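Local coordinates for protein CRISPR-associated endonuclease Cas9 (Campylobacter jejuni subsp. jejuni serotype O:2, PDB 5X2H) that is an RNA-guided endonuclease that cleaves invading DNA, using a RuvC-like and, in the full-length enzyme, an HNH nuclease domain, at residues 265-270 with 357-362; 684-689 with 737-742. All blocks are in the same frame, centred on the assembly; numbering follows the deposited sequence.

Contact 1 (265-270 with 357-362); sequences SPLAFM and DLNEIA
Asn359 reaches across to the first turn of helix 266-288 and binds the backbone of Leu267. Its OD1 accepts from Leu267 N at 3.0 Å, with an N-H...O angle of 161°. The donor lies in the plane of the amide carbonyl. The CA-CB bond of Asn359 does not aim at the other helix. CG stands anti to the carbonyl carbon, beside the backbone N, and chi2 of -74° then turns OD1 to the Leu267 amide. The same OD1 sits against Leu267 CB at 3.2 Å and Pro266 CD at 3.5 Å.

Both helices belong to the mainly helical recognition lobe of Cas9, and their short segments run at 96° to each other. Ser265 is the N-cap of helix 266-288. Its OG, placed between backbone N and carbonyl carbon, accepts from Ala268 N at 3.2 Å. OG is also hydrogen-bonded to Pro262 O. The cap and Asn359 thus serve two amides of the first turn, which has no preceding turn to supply carbonyls.

Beside this polar core the packing is apolar. Pro266 CG meets Leu358 CB and Leu358 CD2, each at 4.0 Å. Ala362 CB touches Ser265 CA at 3.7 Å. Tyr341 packs on Pro266 and Ala362, while Phe404 touches Ser265 and Asn359.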
ATOM      1  N   SER A 265       6.489 -22.003 -19.559  1.00 68.41           N
ATOM      2  CA  SER A 265       7.531 -22.263 -20.537  1.00 68.80           C
ATOM      3  C   SER A 265       7.715 -23.769 -20.718  1.00 68.30           C
ATOM      4  O   SER A 265       7.404 -24.550 -19.814  1.00 66.05           O
ATOM      5  CB  SER A 265       8.846 -21.627 -20.099  1.00 70.76           C
ATOM      6  OG  SER A 265       9.340 -22.241 -18.922  1.00 73.12           O
ATOM      7  N   PRO A 266       8.203 -24.202 -21.885  1.00 67.26           N
ATOM      8  CA  PRO A 266       8.428 -25.646 -22.084  1.00 71.54           C
ATOM      9  C   PRO A 266       9.347 -26.259 -21.042  1.00 71.55           C
ATOM     10  O   PRO A 266       9.072 -27.362 -20.554  1.00 74.14           O
ATOM     11  CB  PRO A 266       9.035 -25.715 -23.494  1.00 72.11           C
ATOM     12  CG  PRO A 266       8.550 -24.479 -24.174  1.00 72.62           C
ATOM     13  CD  PRO A 266       8.478 -23.422 -23.105  1.00 69.23           C
ATOM     14  N   LEU A 267      10.433 -25.570 -20.683  1.00 71.55           N
ATOM     15  CA  LEU A 267      11.328 -26.078 -19.647  1.00 71.07           C
ATOM     16  C   LEU A 267      10.590 -26.263 -18.328  1.00 67.45           C
ATOM     17  O   LEU A 267      10.734 -27.296 -17.663  1.00 66.33           O
ATOM     18  CB  LEU A 267      12.513 -25.129 -19.466  1.00 74.42           C
ATOM     19  CG  LEU A 267      13.901 -25.656 -19.823  1.00 78.20           C
ATOM     20  CD1 LEU A 267      14.960 -24.644 -19.416  1.00 77.81           C
ATOM     21  CD2 LEU A 267      14.157 -27.005 -19.169  1.00 78.46           C
ATOM     22  N   ALA A 268       9.791 -25.266 -17.934  1.00 64.22           N
ATOM     23  CA  ALA A 268       9.048 -25.358 -16.681  1.00 60.69           C
ATOM     24  C   ALA A 268       8.001 -26.461 -16.737  1.00 61.52           C
ATOM     25  O   ALA A 268       7.823 -27.200 -15.762  1.00 59.76           O
ATOM     26  CB  ALA A 268       8.397 -24.015 -16.354  1.00 60.10           C
ATOM     27  N   PHE A 269       7.291 -26.579 -17.862  1.00 65.42           N
ATOM     28  CA  PHE A 269       6.394 -27.715 -18.052  1.00 69.45           C
ATOM     29  C   PHE A 269       7.153 -29.029 -17.932  1.00 68.67           C
ATOM     30  O   PHE A 269       6.691 -29.966 -17.271  1.00 68.97           O
ATOM     31  CB  PHE A 269       5.702 -27.625 -19.414  1.00 75.65           C
ATOM     32  CG  PHE A 269       4.545 -26.669 -19.448  1.00 80.61           C
ATOM     33  CD1 PHE A 269       3.774 -26.449 -18.316  1.00 80.50           C
ATOM     34  CD2 PHE A 269       4.226 -25.990 -20.613  1.00 83.37           C
ATOM     35  CE1 PHE A 269       2.707 -25.569 -18.345  1.00 80.65           C
ATOM     36  CE2 PHE A 269       3.161 -25.108 -20.648  1.00 84.96           C
ATOM     37  CZ  PHE A 269       2.400 -24.898 -19.511  1.00 83.19           C
ATOM     38  N   MET A 270       8.327 -29.109 -18.558  1.00 67.94           N
ATOM     39  CA  MET A 270       9.135 -30.319 -18.468  1.00 69.23           C
ATOM     40  C   MET A 270       9.566 -30.574 -17.029  1.00 69.50           C
ATOM     41  O   MET A 270       9.445 -31.696 -16.522  1.00 72.56           O
ATOM     42  CB  MET A 270      10.351 -30.201 -19.388  1.00 69.21           C
ATOM     43  CG  MET A 270      11.219 -31.442 -19.443  1.00 72.64           C
ATOM     44  SD  MET A 270      10.444 -32.793 -20.348  1.00 81.11           S
ATOM     45  CE  MET A 270      10.244 -32.042 -21.962  1.00 83.11           C
ATOM     46  N   ASP A 357      14.624 -19.936 -27.662  1.00104.39           N
ATOM     47  CA  ASP A 357      13.637 -18.963 -28.116  1.00103.23           C
ATOM     48  C   ASP A 357      12.234 -19.330 -27.651  1.00100.22           C
ATOM     49  O   ASP A 357      11.411 -18.440 -27.415  1.00100.10           O
ATOM     50  CB  ASP A 357      13.678 -18.841 -29.640  1.00107.86           C
ATOM     51  CG  ASP A 357      15.011 -18.326 -30.147  1.00109.96           C
ATOM     52  OD1 ASP A 357      15.652 -17.527 -29.433  1.00108.20           O
ATOM     53  OD2 ASP A 357      15.418 -18.721 -31.261  1.00113.43           O
ATOM     54  N   LEU A 358      11.945 -20.625 -27.511  1.00 99.63           N
ATOM     55  CA  LEU A 358      10.639 -21.046 -27.016  1.00 98.55           C
ATOM     56  C   LEU A 358      10.432 -20.598 -25.575  1.00 96.21           C
ATOM     57  O   LEU A 358       9.382 -20.040 -25.229  1.00 94.70           O
ATOM     58  CB  LEU A 358      10.499 -22.563 -27.138  1.00100.57           C
ATOM     59  CG  LEU A 358       9.373 -23.078 -28.037  1.00102.19           C
ATOM     60  CD1 LEU A 358       9.473 -22.462 -29.422  1.00104.15           C
ATOM     61  CD2 LEU A 358       9.413 -24.597 -28.119  1.00102.99           C
ATOM     62  N   ASN A 359      11.426 -20.836 -24.716  1.00 94.67           N
ATOM     63  CA  ASN A 359      11.337 -20.369 -23.337  1.00 91.20           C
ATOM     64  C   ASN A 359      11.334 -18.847 -23.266  1.00 89.91           C
ATOM     65  O   ASN A 359      10.674 -18.269 -22.394  1.00 88.31           O
ATOM     66  CB  ASN A 359      12.492 -20.938 -22.514  1.00 89.76           C
ATOM     67  CG  ASN A 359      12.493 -22.454 -22.483  1.00 89.93           C
ATOM     68  OD1 ASN A 359      11.669 -23.073 -21.809  1.00 90.00           O
ATOM     69  ND2 ASN A 359      13.426 -23.061 -23.210  1.00 88.97           N
ATOM     70  N   GLU A 360      12.057 -18.185 -24.170  1.00 90.21           N
ATOM     71  CA  GLU A 360      12.054 -16.727 -24.195  1.00 89.13           C
ATOM     72  C   GLU A 360      10.714 -16.179 -24.671  1.00 84.59           C
ATOM     73  O   GLU A 360      10.319 -15.078 -24.268  1.00 79.32           O
ATOM     74  CB  GLU A 360      13.187 -16.220 -25.087  1.00 94.74           C
ATOM     75  CG  GLU A 360      14.083 -15.177 -24.435  1.00 96.92           C
ATOM     76  CD  GLU A 360      14.575 -15.604 -23.066  1.00 96.11           C
ATOM     77  OE1 GLU A 360      14.379 -14.838 -22.099  1.00 94.45           O
ATOM     78  OE2 GLU A 360      15.149 -16.709 -22.954  1.00 96.27           O
ATOM     79  N   ILE A 361      10.004 -16.928 -25.518  1.00 83.61           N
ATOM     80  CA  ILE A 361       8.693 -16.487 -25.984  1.00 82.39           C
ATOM     81  C   ILE A 361       7.679 -16.539 -24.846  1.00 76.97           C
ATOM     82  O   ILE A 361       6.894 -15.604 -24.650  1.00 74.37           O
ATOM     83  CB  ILE A 361       8.238 -17.333 -27.187  1.00 84.00           C
ATOM     84  CG1 ILE A 361       8.938 -16.874 -28.465  1.00 84.96           C
ATOM     85  CG2 ILE A 361       6.727 -17.261 -27.359  1.00 83.75           C
ATOM     86  CD1 ILE A 361       8.735 -17.806 -29.633  1.00 86.76           C
ATOM     87  N   ALA A 362       7.681 -17.634 -24.081  1.00 73.36           N
ATOM     88  CA  ALA A 362       6.747 -17.760 -22.966  1.00 70.08           C
ATOM     89  C   ALA A 362       6.974 -16.664 -21.932  1.00 65.82           C
ATOM     90  O   ALA A 362       6.020 -16.164 -21.326  1.00 63.00           O
ATOM     91  CB  ALA A 362       6.875 -19.141 -22.326  1.00 69.18           C
TER

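Contact 2 (684-689 with 737-742). With nucleotides of chain D.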
ATOM      1  N   VAL A 684       5.392  22.038  15.265  1.00 28.89           N
ATOM      2  CA  VAL A 684       5.092  23.324  15.883  1.00 33.45           C
ATOM      3  C   VAL A 684       6.400  23.926  16.377  1.00 34.88           C
ATOM      4  O   VAL A 684       7.210  23.236  17.006  1.00 37.14           O
ATOM      5  CB  VAL A 684       4.067  23.198  17.031  1.00 37.77           C
ATOM      6  CG1 VAL A 684       4.530  22.193  18.074  1.00 41.35           C
ATOM      7  CG2 VAL A 684       3.817  24.549  17.672  1.00 38.39           C
ATOM      8  N   ASP A 685       6.620  25.200  16.070  1.00 32.12           N
ATOM      9  CA  ASP A 685       7.843  25.893  16.449  1.00 33.92           C
ATOM     10  C   ASP A 685       7.568  26.749  17.678  1.00 37.91           C
ATOM     11  O   ASP A 685       6.661  27.588  17.667  1.00 37.71           O
ATOM     12  CB  ASP A 685       8.369  26.743  15.294  1.00 35.01           C
ATOM     13  CG  ASP A 685       8.902  25.901  14.148  1.00 38.68           C
ATOM     14  OD1 ASP A 685       8.957  24.658  14.297  1.00 36.67           O
ATOM     15  OD2 ASP A 685       9.263  26.480  13.102  1.00 38.89           O
ATOM     16  N   ILE A 686       8.351  26.530  18.731  1.00 40.26           N
ATOM     17  CA  ILE A 686       8.165  27.200  20.012  1.00 35.75           C
ATOM     18  C   ILE A 686       9.115  28.383  20.087  1.00 37.63           C
ATOM     19  O   ILE A 686      10.322  28.238  19.859  1.00 43.53           O
ATOM     20  CB  ILE A 686       8.397  26.231  21.184  1.00 33.42           C
ATOM     21  CG1 ILE A 686       7.383  25.087  21.126  1.00 31.84           C
ATOM     22  CG2 ILE A 686       8.324  26.967  22.518  1.00 36.07           C
ATOM     23  CD1 ILE A 686       5.943  25.551  21.026  1.00 30.16           C
ATOM     24  N   PHE A 687       8.570  29.554  20.393  1.00 33.37           N
ATOM     25  CA  PHE A 687       9.342  30.769  20.584  1.00 36.18           C
ATOM     26  C   PHE A 687       9.203  31.235  22.027  1.00 39.80           C
ATOM     27  O   PHE A 687       8.337  30.777  22.778  1.00 39.72           O
ATOM     28  CB  PHE A 687       8.886  31.879  19.630  1.00 36.41           C
ATOM     29  CG  PHE A 687       9.256  31.641  18.198  1.00 37.98           C
ATOM     30  CD1 PHE A 687       8.545  30.737  17.424  1.00 37.16           C
ATOM     31  CD2 PHE A 687      10.304  32.336  17.617  1.00 38.48           C
ATOM     32  CE1 PHE A 687       8.879  30.520  16.104  1.00 34.89           C
ATOM     33  CE2 PHE A 687      10.640  32.126  16.294  1.00 36.70           C
ATOM     34  CZ  PHE A 687       9.927  31.217  15.537  1.00 35.68           C
ATOM     35  N   LYS A 688      10.069  32.169  22.407  1.00 39.96           N
ATOM     36  CA  LYS A 688      10.077  32.725  23.752  1.00 39.96           C
ATOM     37  C   LYS A 688      10.367  34.212  23.645  1.00 40.91           C
ATOM     38  O   LYS A 688      11.377  34.606  23.056  1.00 41.47           O
ATOM     39  CB  LYS A 688      11.122  32.027  24.628  1.00 44.82           C
ATOM     40  CG  LYS A 688      11.149  32.462  26.082  1.00 51.56           C
ATOM     41  CD  LYS A 688      12.003  31.499  26.900  1.00 55.89           C
ATOM     42  CE  LYS A 688      12.171  31.967  28.331  1.00 59.69           C
ATOM     43  NZ  LYS A 688      13.021  33.185  28.401  1.00 66.13           N
ATOM     44  N   HIS A 689       9.477  35.033  24.196  1.00 44.63           N
ATOM     45  CA  HIS A 689       9.720  36.467  24.227  1.00 49.17           C
ATOM     46  C   HIS A 689      10.950  36.759  25.077  1.00 53.28           C
ATOM     47  O   HIS A 689      11.075  36.262  26.199  1.00 54.72           O
ATOM     48  CB  HIS A 689       8.499  37.199  24.777  1.00 48.23           C
ATOM     49  CG  HIS A 689       8.561  38.685  24.611  1.00 50.79           C
ATOM     50  ND1 HIS A 689       9.370  39.488  25.385  1.00 53.60           N
ATOM     51  CD2 HIS A 689       7.913  39.515  23.759  1.00 51.51           C
ATOM     52  CE1 HIS A 689       9.220  40.747  25.017  1.00 55.10           C
ATOM     53  NE2 HIS A 689       8.341  40.791  24.032  1.00 53.81           N
ATOM     54  N   PHE A 737      12.861  25.716  19.919  1.00 40.70           N
ATOM     55  CA  PHE A 737      12.983  24.383  19.342  1.00 40.75           C
ATOM     56  C   PHE A 737      11.724  24.089  18.537  1.00 42.20           C
ATOM     57  O   PHE A 737      10.715  24.793  18.642  1.00 41.55           O
ATOM     58  CB  PHE A 737      13.202  23.316  20.417  1.00 40.72           C
ATOM     59  CG  PHE A 737      12.353  23.504  21.643  1.00 41.06           C
ATOM     60  CD1 PHE A 737      11.023  23.127  21.648  1.00 38.83           C
ATOM     61  CD2 PHE A 737      12.891  24.056  22.794  1.00 41.53           C
ATOM     62  CE1 PHE A 737      10.245  23.297  22.776  1.00 40.05           C
ATOM     63  CE2 PHE A 737      12.120  24.228  23.923  1.00 42.44           C
ATOM     64  CZ  PHE A 737      10.796  23.848  23.916  1.00 42.91           C
ATOM     65  N   SER A 738      11.802  23.040  17.725  1.00 38.81           N
ATOM     66  CA  SER A 738      10.671  22.541  16.959  1.00 37.40           C
ATOM     67  C   SER A 738      10.176  21.252  17.593  1.00 37.64           C
ATOM     68  O   SER A 738      10.979  20.379  17.942  1.00 39.47           O
ATOM     69  CB  SER A 738      11.057  22.297  15.498  1.00 36.72           C
ATOM     70  OG  SER A 738      11.471  23.499  14.875  1.00 42.11           O
ATOM     71  N   LEU A 739       8.860  21.134  17.744  1.00 33.23           N
ATOM     72  CA  LEU A 739       8.247  19.942  18.307  1.00 32.27           C
ATOM     73  C   LEU A 739       7.499  19.179  17.224  1.00 36.33           C
ATOM     74  O   LEU A 739       6.815  19.773  16.386  1.00 37.33           O
ATOM     75  CB  LEU A 739       7.288  20.294  19.446  1.00 31.73           C
ATOM     76  CG  LEU A 739       7.896  20.998  20.657  1.00 33.79           C
ATOM     77  CD1 LEU A 739       6.844  21.196  21.734  1.00 31.54           C
ATOM     78  CD2 LEU A 739       9.090  20.208  21.189  1.00 36.75           C
ATOM     79  N   TYR A 740       7.648  17.861  17.248  1.00 36.41           N
ATOM     80  CA  TYR A 740       6.900  16.943  16.407  1.00 35.97           C
ATOM     81  C   TYR A 740       6.137  15.996  17.319  1.00 34.75           C
ATOM     82  O   TYR A 740       6.395  15.924  18.524  1.00 36.13           O
ATOM     83  CB  TYR A 740       7.828  16.157  15.467  1.00 36.18           C
ATOM     84  CG  TYR A 740       8.816  17.017  14.708  1.00 33.79           C
ATOM     85  CD1 TYR A 740       9.998  17.441  15.302  1.00 37.05           C
ATOM     86  CD2 TYR A 740       8.571  17.397  13.395  1.00 35.27           C
ATOM     87  CE1 TYR A 740      10.907  18.228  14.613  1.00 39.38           C
ATOM     88  CE2 TYR A 740       9.474  18.184  12.694  1.00 39.20           C
ATOM     89  CZ  TYR A 740      10.641  18.596  13.309  1.00 42.78           C
ATOM     90  OH  TYR A 740      11.543  19.376  12.622  1.00 44.52           O
ATOM     91  N   LYS A 741       5.190  15.265  16.737  1.00 30.11           N
ATOM     92  CA  LYS A 741       4.452  14.275  17.508  1.00 31.56           C
ATOM     93  C   LYS A 741       5.416  13.300  18.173  1.00 36.45           C
ATOM     94  O   LYS A 741       6.326  12.770  17.527  1.00 41.06           O
ATOM     95  CB  LYS A 741       3.463  13.532  16.611  1.00 30.56           C
ATOM     96  CG  LYS A 741       2.270  14.385  16.196  1.00 31.51           C
ATOM     97  CD  LYS A 741       1.270  13.602  15.362  1.00 31.72           C
ATOM     98  CE  LYS A 741       0.035  14.439  15.064  1.00 33.11           C
ATOM     99  NZ  LYS A 741       0.380  15.736  14.413  1.00 32.72           N
ATOM    100  N   ASP A 742       5.220  13.094  19.476  1.00 35.65           N
ATOM    101  CA  ASP A 742       6.034  12.231  20.331  1.00 37.69           C
ATOM    102  C   ASP A 742       7.431  12.785  20.589  1.00 38.64           C
ATOM    103  O   ASP A 742       8.336  12.030  20.961  1.00 34.96           O
ATOM    104  CB  ASP A 742       6.126  10.805  19.777  1.00 40.58           C
ATOM    105  CG  ASP A 742       4.834  10.036  19.950  1.00 45.60           C
ATOM    106  OD1 ASP A 742       4.088  10.339  20.907  1.00 46.20           O
ATOM    107  OD2 ASP A 742       4.562   9.135  19.132  1.00 46.54           O
TER
ATOM    108  P    DA D   3      -3.053  17.390  14.524  1.00 32.68           P
ATOM    109  OP1  DA D   3      -1.956  16.934  13.643  1.00 32.55           O
ATOM    110  OP2  DA D   3      -2.756  17.770  15.923  1.00 32.67           O
ATOM    111  O5'  DA D   3      -3.817  18.617  13.840  1.00 33.89           O
ATOM    112  C5'  DA D   3      -4.419  18.446  12.553  1.00 32.21           C
ATOM    113  C4'  DA D   3      -5.754  19.171  12.464  1.00 32.04           C
ATOM    114  O4'  DA D   3      -6.797  18.372  13.086  1.00 32.65           O
ATOM    115  C3'  DA D   3      -5.795  20.543  13.140  1.00 30.64           C
ATOM    116  O3'  DA D   3      -6.439  21.474  12.290  1.00 29.65           O
ATOM    117  C2'  DA D   3      -6.591  20.290  14.422  1.00 31.38           C
ATOM    118  C1'  DA D   3      -7.527  19.164  14.000  1.00 35.21           C
ATOM    119  N9   DA D   3      -7.956  18.309  15.111  1.00 36.49           N
ATOM    120  C8   DA D   3      -7.155  17.653  16.006  1.00 35.35           C
ATOM    121  N7   DA D   3      -7.819  16.949  16.896  1.00 34.58           N
ATOM    122  C5   DA D   3      -9.148  17.159  16.561  1.00 35.06           C
ATOM    123  C6   DA D   3     -10.355  16.693  17.123  1.00 35.81           C
ATOM    124  N6   DA D   3     -10.410  15.883  18.185  1.00 34.09           N
ATOM    125  N1   DA D   3     -11.507  17.094  16.548  1.00 34.61           N
ATOM    126  C2   DA D   3     -11.449  17.905  15.487  1.00 33.16           C
ATOM    127  N3   DA D   3     -10.379  18.408  14.873  1.00 32.12           N
ATOM    128  C4   DA D   3      -9.249  17.991  15.462  1.00 34.04           C
TER
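Val684 and Leu739 face each other as an antiparallel hydrogen-bonded pair. Val684 N binds Leu739 O at 2.9 Å, and Leu739 N returns to Val684 O at 2.8 Å. The Ile686-Phe737 pair has one bond, Ile686 N to Phe737 O at 2.9 Å. Between them Asp685 and Ser738 form a non-hydrogen-bonded pair, joined instead by their side chains. Ser738 OG donates to Asp685 OD1 at 2.8 Å, from above the carboxylate plane, 60° out of it.

The face bearing Val684, Ile686, Phe737 and Leu739 is apolar. Val684 CG1 lies on Leu739 CB at 3.6 Å. Ile686 CG1 packs obliquely on the Phe737 ring, 3.8 Å from CE1. It also meets Leu739 CD1 at 4.0 Å.

Further out, strand 683-689 is the middle of a three-stranded antiparallel sheet in the C-terminal wedge and PAM-interacting part of Cas9. The Ile686 backbone also bonds Cys736, and Lys688 bonds Glu734, consistent with a beta bulge at Cys736-Phe737. Arg830 forms a salt bridge to Asp685 OD2 and Arg683 one to OD1, which thus serves both Arg683 and Ser738 OG. Beyond Tyr740, the extended Lys741 chain bends at chi4 (55°), bringing NZ to OP1 of DA3 of chain D, a 2.7 Å hydrogen bond.

These partners would be expected to keep buried Asp685 ionised. Lys741 meets a phosphate oxygen, gripping the DNA backbone without reading a base.

Overall arrangement
Contacts 1 and 2 lie on opposite sides of the chain's centre. Their centres are 62 Å apart, and their nearest atoms about 47 Å, so they do not touch. Along the chain they come in series. Contact 1 joins two helices and contact 2 pairs two strands. Both lie away from the predicted RuvC metal site at Asp14, Glu485 and His558. Their relation to nucleic acid differs. The nearest atom of contact 1 is about 6 Å from the bound nucleic acid. Contact 2 binds DNA directly through Lys741. Contact 1 therefore belongs to the helical recognition lobe, and contact 2 to the C-terminal part that meets DNA.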